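5-ketofructose reductase from Gluconobacter sp. probably catalyses the NADPH-dependent reduction of 5-ketofructose, and is related in sequence to the shikimate dehydrogenases. Local coordinates of one contact, PDB 7COL (chain A, 1.95 Å), residues A74-L79 and G90-V95, beside the matching contact of the related shikimate 5-dehydrogenase from Thermus thermophilus, PDB 2CY0 (chain B, 1.90 Å), residues A66-L71 and G82-V87. Both blocks share one frame: the second was fitted to the first on N, CA, C and O of the twelve residues, RMSD 0.49 Å. Numbering follows each deposited sequence.

Structure 1 (7COL); sequences AVLDHL and GAVNCV.
Val75, Leu76 and Leu79 close on Val92, and Leu79 also reaches Val95. Segment 74-79 is a loop with a short 3-10 turn between strands 64-67 and 81-82. Segment 90-95 leaves helix 84-89 and runs into strand 94-98, all in the N-terminal domain of the shikimate dehydrogenase type. The contact is apolar. Val75 is buried, with its CG1 set between backbone N and carbonyl carbon (chi1 76°). This CG1 lies 3.8 Å from Val92 CG1. Leu76 slants across Val92, its CD1 3.8 Å from Val92 CG2, the branch anti to the carbonyl carbon. Leu79 CD1 comes 3.9 Å from the same CG2. Leu79 CD2 stands 4.1 Å from Val95 CG1. Packing is tight on this buried inner side. The outer side is looser. Leu76 is partly exposed, and its CD2 lies 4.0 Å from Gly90 O. Asp77 is exposed. On the far side, buried Cys94 meets helix 248-264. Asn93 and Cys94 form a classic beta bulge facing His105, and Asn93 O accepts a hydrogen bond from Asn66 ND2.

Structure 2 (2CY0); sequences AALAHL and GAVNTV.
Leu68 and Leu71 pack against Val84, and Leu71 also reaches Val87. The contact is apolar. Ala67 is buried and points its CB toward segment 82-87, but Ala67 CB stays 4.7 Å from Val84 CB. Leu68 slants across Val84, its CD1 3.7 Å from Val84 CG2, the branch anti to the carbonyl carbon. Leu71 CD1 comes 4.2 Å from the same CG2. Leu71 CD2 stands 4.5 Å from Val87 CG1. Packing is tight on this buried inner side. The outer side is looser. Leu68 is partly exposed, and its CD1 lies 4.0 Å from Gly82 O. Ala69 is exposed. On the far side, buried Thr86 meets helix 229-244 and its OG1 is hydrogen-bonded to Thr99 OG1. Asn85 and Thr86 form a classic beta bulge facing Phe97, and Asn85 O accepts a hydrogen bond from Asn58 ND2. Asn85, in segment 82-87 just before strand 86-90, binds shikimate, so this segment carries part of the substrate site.

Comparison
The sharpest difference is Val75(A) against Ala67(B). Both are buried, and their CB atoms coincide within the error. CG1 and CG2 of Val75(A) have no counterpart in the side chain of Ala67(B). The valine across the contact does not follow: Val92(A) and Val84(B) keep their place. With two fewer methyl carbons at this buried place the packing may be looser in structure 2.

Leu79(A) and Leu71(B) lie differently within one rotamer. Their CA atoms stand 0.8 Å apart after superposition and their CG atoms 1.2 Å apart. No atom of Leu71(B) takes the place of Leu79(A) CD1. Even so, the leucine touches both strand-side valines in each structure. At the other end, the CA atoms of Gly90(A) and Gly82(B) are 0.8 Å apart after superposition.

Two exchanges lie outside the touching surface. Asp77(A) faces Ala69(B) at an exposed position, so the carboxylate atoms CG, OD1 and OD2 have no counterpart in structure 2. Cys94(A) matches buried Thr86(B), with SG and CG2 0.4 Å apart after superposition and OG1 of Thr86(B) without a counterpart in Cys94(A). The side chains of His78(A) and Asn93(A) also lie differently from those of His70(B) and Asn85(B).

Structure 1 (7COL)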
loop_
_atom_site.group_PDB
_atom_site.type_symbol
_atom_site.label_atom_id
_atom_site.label_comp_id
_atom_site.label_asym_id
_atom_site.label_seq_id
_atom_site.Cartn_x
_atom_site.Cartn_y
_atom_site.Cartn_z
ATOM N N ALA A 74 18.459 -0.847 13.006
ATOM C CA ALA A 74 18.790 -1.667 11.841
ATOM C C ALA A 74 18.653 -0.949 10.494
ATOM O O ALA A 74 19.459 -1.193 9.593
ATOM C CB ALA A 74 17.962 -2.938 11.850
ATOM N N VAL A 75 17.661 -0.054 10.379
ATOM C CA VAL A 75 17.412 0.713 9.143
ATOM C C VAL A 75 18.578 1.627 8.711
ATOM O O VAL A 75 18.720 1.925 7.519
ATOM C CB VAL A 75 16.047 1.487 9.200
ATOM C CG1 VAL A 75 16.129 2.737 10.084
ATOM C CG2 VAL A 75 15.527 1.828 7.803
ATOM N N LEU A 76 19.413 2.055 9.664
ATOM C CA LEU A 76 20.483 3.014 9.386
ATOM C C LEU A 76 21.409 2.578 8.246
ATOM O O LEU A 76 21.784 3.393 7.409
ATOM C CB LEU A 76 21.276 3.349 10.669
ATOM C CG LEU A 76 20.885 4.627 11.424
ATOM C CD1 LEU A 76 19.463 4.614 11.977
ATOM C CD2 LEU A 76 21.887 4.887 12.544
ATOM N N ASP A 77 21.723 1.282 8.209
ATOM C CA ASP A 77 22.559 0.681 7.167
ATOM C C ASP A 77 21.979 0.745 5.745
ATOM O O ASP A 77 22.715 0.567 4.767
ATOM C CB ASP A 77 22.872 -0.776 7.531
ATOM C CG ASP A 77 23.799 -0.891 8.723
ATOM O OD1 ASP A 77 24.759 -0.089 8.819
ATOM O OD2 ASP A 77 23.568 -1.787 9.561
ATOM N N HIS A 78 20.676 1.000 5.631
ATOM C CA HIS A 78 20.018 1.057 4.323
ATOM C C HIS A 78 19.791 2.494 3.846
ATOM O O HIS A 78 19.186 2.703 2.790
ATOM C CB HIS A 78 18.702 0.248 4.326
ATOM C CG HIS A 78 18.832 -1.127 4.908
ATOM N ND1 HIS A 78 19.701 -2.074 4.406
ATOM C CD2 HIS A 78 18.205 -1.712 5.956
ATOM C CE1 HIS A 78 19.618 -3.174 5.132
ATOM N NE2 HIS A 78 18.706 -2.986 6.071
ATOM N N LEU A 79 20.307 3.470 4.601
ATOM C CA LEU A 79 20.078 4.905 4.329
ATOM C C LEU A 79 21.216 5.577 3.558
ATOM O O LEU A 79 22.350 5.114 3.605
ATOM C CB LEU A 79 19.876 5.679 5.638
ATOM C CG LEU A 79 18.765 5.332 6.635
ATOM C CD1 LEU A 79 18.945 6.181 7.888
ATOM C CD2 LEU A 79 17.382 5.509 6.034
ATOM N N GLY A 90 20.877 7.983 17.098
ATOM C CA GLY A 90 21.401 6.697 16.609
ATOM C C GLY A 90 20.257 5.773 16.206
ATOM O O GLY A 90 20.400 4.545 16.238
ATOM N N ALA A 91 19.106 6.375 15.890
ATOM C CA ALA A 91 17.888 5.639 15.502
ATOM C C ALA A 91 16.996 6.487 14.602
ATOM O O ALA A 91 16.942 7.712 14.750
ATOM C CB ALA A 91 17.122 5.164 16.734
ATOM N N VAL A 92 16.312 5.822 13.667
ATOM C CA VAL A 92 15.479 6.484 12.666
ATOM C C VAL A 92 14.067 5.869 12.694
ATOM O O VAL A 92 13.926 4.642 12.725
ATOM C CB VAL A 92 16.133 6.385 11.256
ATOM C CG1 VAL A 92 15.115 6.406 10.119
ATOM C CG2 VAL A 92 17.169 7.479 11.055
ATOM N N ASN A 93 13.038 6.722 12.683
ATOM C CA ASN A 93 11.647 6.247 12.630
ATOM C C ASN A 93 10.823 6.850 11.478
ATOM O O ASN A 93 9.630 6.544 11.333
ATOM C CB ASN A 93 10.934 6.518 13.961
ATOM C CG ASN A 93 10.603 7.973 14.146
ATOM O OD1 ASN A 93 11.403 8.828 13.834
ATOM N ND2 ASN A 93 9.410 8.261 14.647
ATOM N N CYS A 94 11.462 7.719 10.696
ATOM C CA CYS A 94 10.805 8.431 9.619
ATOM C C CYS A 94 11.805 8.624 8.493
ATOM O O CYS A 94 12.814 9.290 8.671
ATOM C CB CYS A 94 10.250 9.776 10.117
ATOM S SG CYS A 94 9.434 10.703 8.815
ATOM N N VAL A 95 11.533 8.006 7.347
ATOM C CA VAL A 95 12.448 8.043 6.211
ATOM C C VAL A 95 11.699 8.707 5.069
ATOM O O VAL A 95 10.554 8.353 4.780
ATOM C CB VAL A 95 12.944 6.619 5.788
ATOM C CG1 VAL A 95 13.802 6.669 4.517
ATOM C CG2 VAL A 95 13.707 5.941 6.913
#

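Structure 2 (2CY0)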
loop_
_atom_site.group_PDB
_atom_site.type_symbol
_atom_site.label_atom_id
_atom_site.label_comp_id
_atom_site.label_asym_id
_atom_site.label_seq_id
_atom_site.Cartn_x
_atom_site.Cartn_y
_atom_site.Cartn_z
ATOM N N ALA B 66 18.529 -0.883 12.901
ATOM C CA ALA B 66 19.066 -1.548 11.720
ATOM C C ALA B 66 18.699 -0.872 10.401
ATOM O O ALA B 66 18.992 -1.401 9.332
ATOM C CB ALA B 66 18.605 -2.999 11.698
ATOM N N ALA B 67 18.062 0.289 10.468
ATOM C CA ALA B 67 17.665 0.987 9.252
ATOM C C ALA B 67 18.770 1.885 8.702
ATOM O O ALA B 67 18.993 1.942 7.494
ATOM C CB ALA B 67 16.405 1.811 9.516
ATOM N N LEU B 68 19.464 2.579 9.596
ATOM C CA LEU B 68 20.519 3.496 9.196
ATOM C C LEU B 68 21.489 2.980 8.139
ATOM O O LEU B 68 21.753 3.665 7.152
ATOM C CB LEU B 68 21.285 3.974 10.429
ATOM C CG LEU B 68 20.446 4.928 11.287
ATOM C CD1 LEU B 68 19.447 4.141 12.126
ATOM C CD2 LEU B 68 21.357 5.748 12.176
ATOM N N ALA B 69 22.012 1.775 8.331
ATOM C CA ALA B 69 22.959 1.206 7.375
ATOM C C ALA B 69 22.362 1.041 5.972
ATOM O O ALA B 69 23.088 1.068 4.977
ATOM C CB ALA B 69 23.472 -0.139 7.887
ATOM N N HIS B 70 21.044 0.883 5.894
ATOM C CA HIS B 70 20.368 0.697 4.612
ATOM C C HIS B 70 19.960 1.982 3.889
ATOM O O HIS B 70 19.554 1.935 2.727
ATOM C CB HIS B 70 19.116 -0.167 4.796
ATOM C CG HIS B 70 19.398 -1.584 5.179
ATOM N ND1 HIS B 70 20.152 -2.434 4.393
ATOM C CD2 HIS B 70 19.015 -2.316 6.252
ATOM C CE1 HIS B 70 20.218 -3.618 4.966
ATOM N NE2 HIS B 70 19.535 -3.576 6.098
ATOM N N LEU B 71 20.065 3.123 4.561
ATOM C CA LEU B 71 19.656 4.391 3.960
ATOM C C LEU B 71 20.766 5.119 3.211
ATOM O O LEU B 71 21.948 4.972 3.522
ATOM C CB LEU B 71 19.069 5.311 5.037
ATOM C CG LEU B 71 18.044 4.646 5.967
ATOM C CD1 LEU B 71 17.497 5.669 6.962
ATOM C CD2 LEU B 71 16.921 4.027 5.137
ATOM N N GLY B 82 21.066 7.243 17.010
ATOM C CA GLY B 82 21.240 5.870 16.583
ATOM C C GLY B 82 19.926 5.221 16.195
ATOM O O GLY B 82 19.823 3.994 16.124
ATOM N N ALA B 83 18.914 6.042 15.936
ATOM C CA ALA B 83 17.613 5.521 15.553
ATOM C C ALA B 83 16.917 6.425 14.543
ATOM O O ALA B 83 17.066 7.643 14.577
ATOM C CB ALA B 83 16.740 5.354 16.790
ATOM N N VAL B 84 16.166 5.810 13.638
ATOM C CA VAL B 84 15.414 6.536 12.625
ATOM C C VAL B 84 13.946 6.111 12.719
ATOM O O VAL B 84 13.634 4.916 12.686
ATOM C CB VAL B 84 15.939 6.227 11.202
ATOM C CG1 VAL B 84 14.960 6.730 10.161
ATOM C CG2 VAL B 84 17.294 6.896 10.994
ATOM N N ASN B 85 13.054 7.090 12.848
ATOM C CA ASN B 85 11.619 6.823 12.944
ATOM C C ASN B 85 10.900 7.322 11.696
ATOM O O ASN B 85 9.740 6.983 11.457
ATOM C CB ASN B 85 11.032 7.527 14.168
ATOM C CG ASN B 85 10.760 9.004 13.920
ATOM O OD1 ASN B 85 11.567 9.704 13.308
ATOM N ND2 ASN B 85 9.618 9.484 14.402
ATOM N N THR B 86 11.596 8.125 10.898
ATOM C CA THR B 86 11.000 8.682 9.694
ATOM C C THR B 86 11.897 8.580 8.468
ATOM O O THR B 86 13.019 9.084 8.454
ATOM C CB THR B 86 10.614 10.151 9.922
ATOM O OG1 THR B 86 9.774 10.241 11.083
ATOM C CG2 THR B 86 9.868 10.699 8.713
ATOM N N VAL B 87 11.378 7.923 7.436
ATOM C CA VAL B 87 12.102 7.742 6.188
ATOM C C VAL B 87 11.366 8.445 5.051
ATOM O O VAL B 87 10.151 8.309 4.913
ATOM C CB VAL B 87 12.240 6.240 5.839
ATOM C CG1 VAL B 87 12.977 6.074 4.516
ATOM C CG2 VAL B 87 12.982 5.514 6.953
#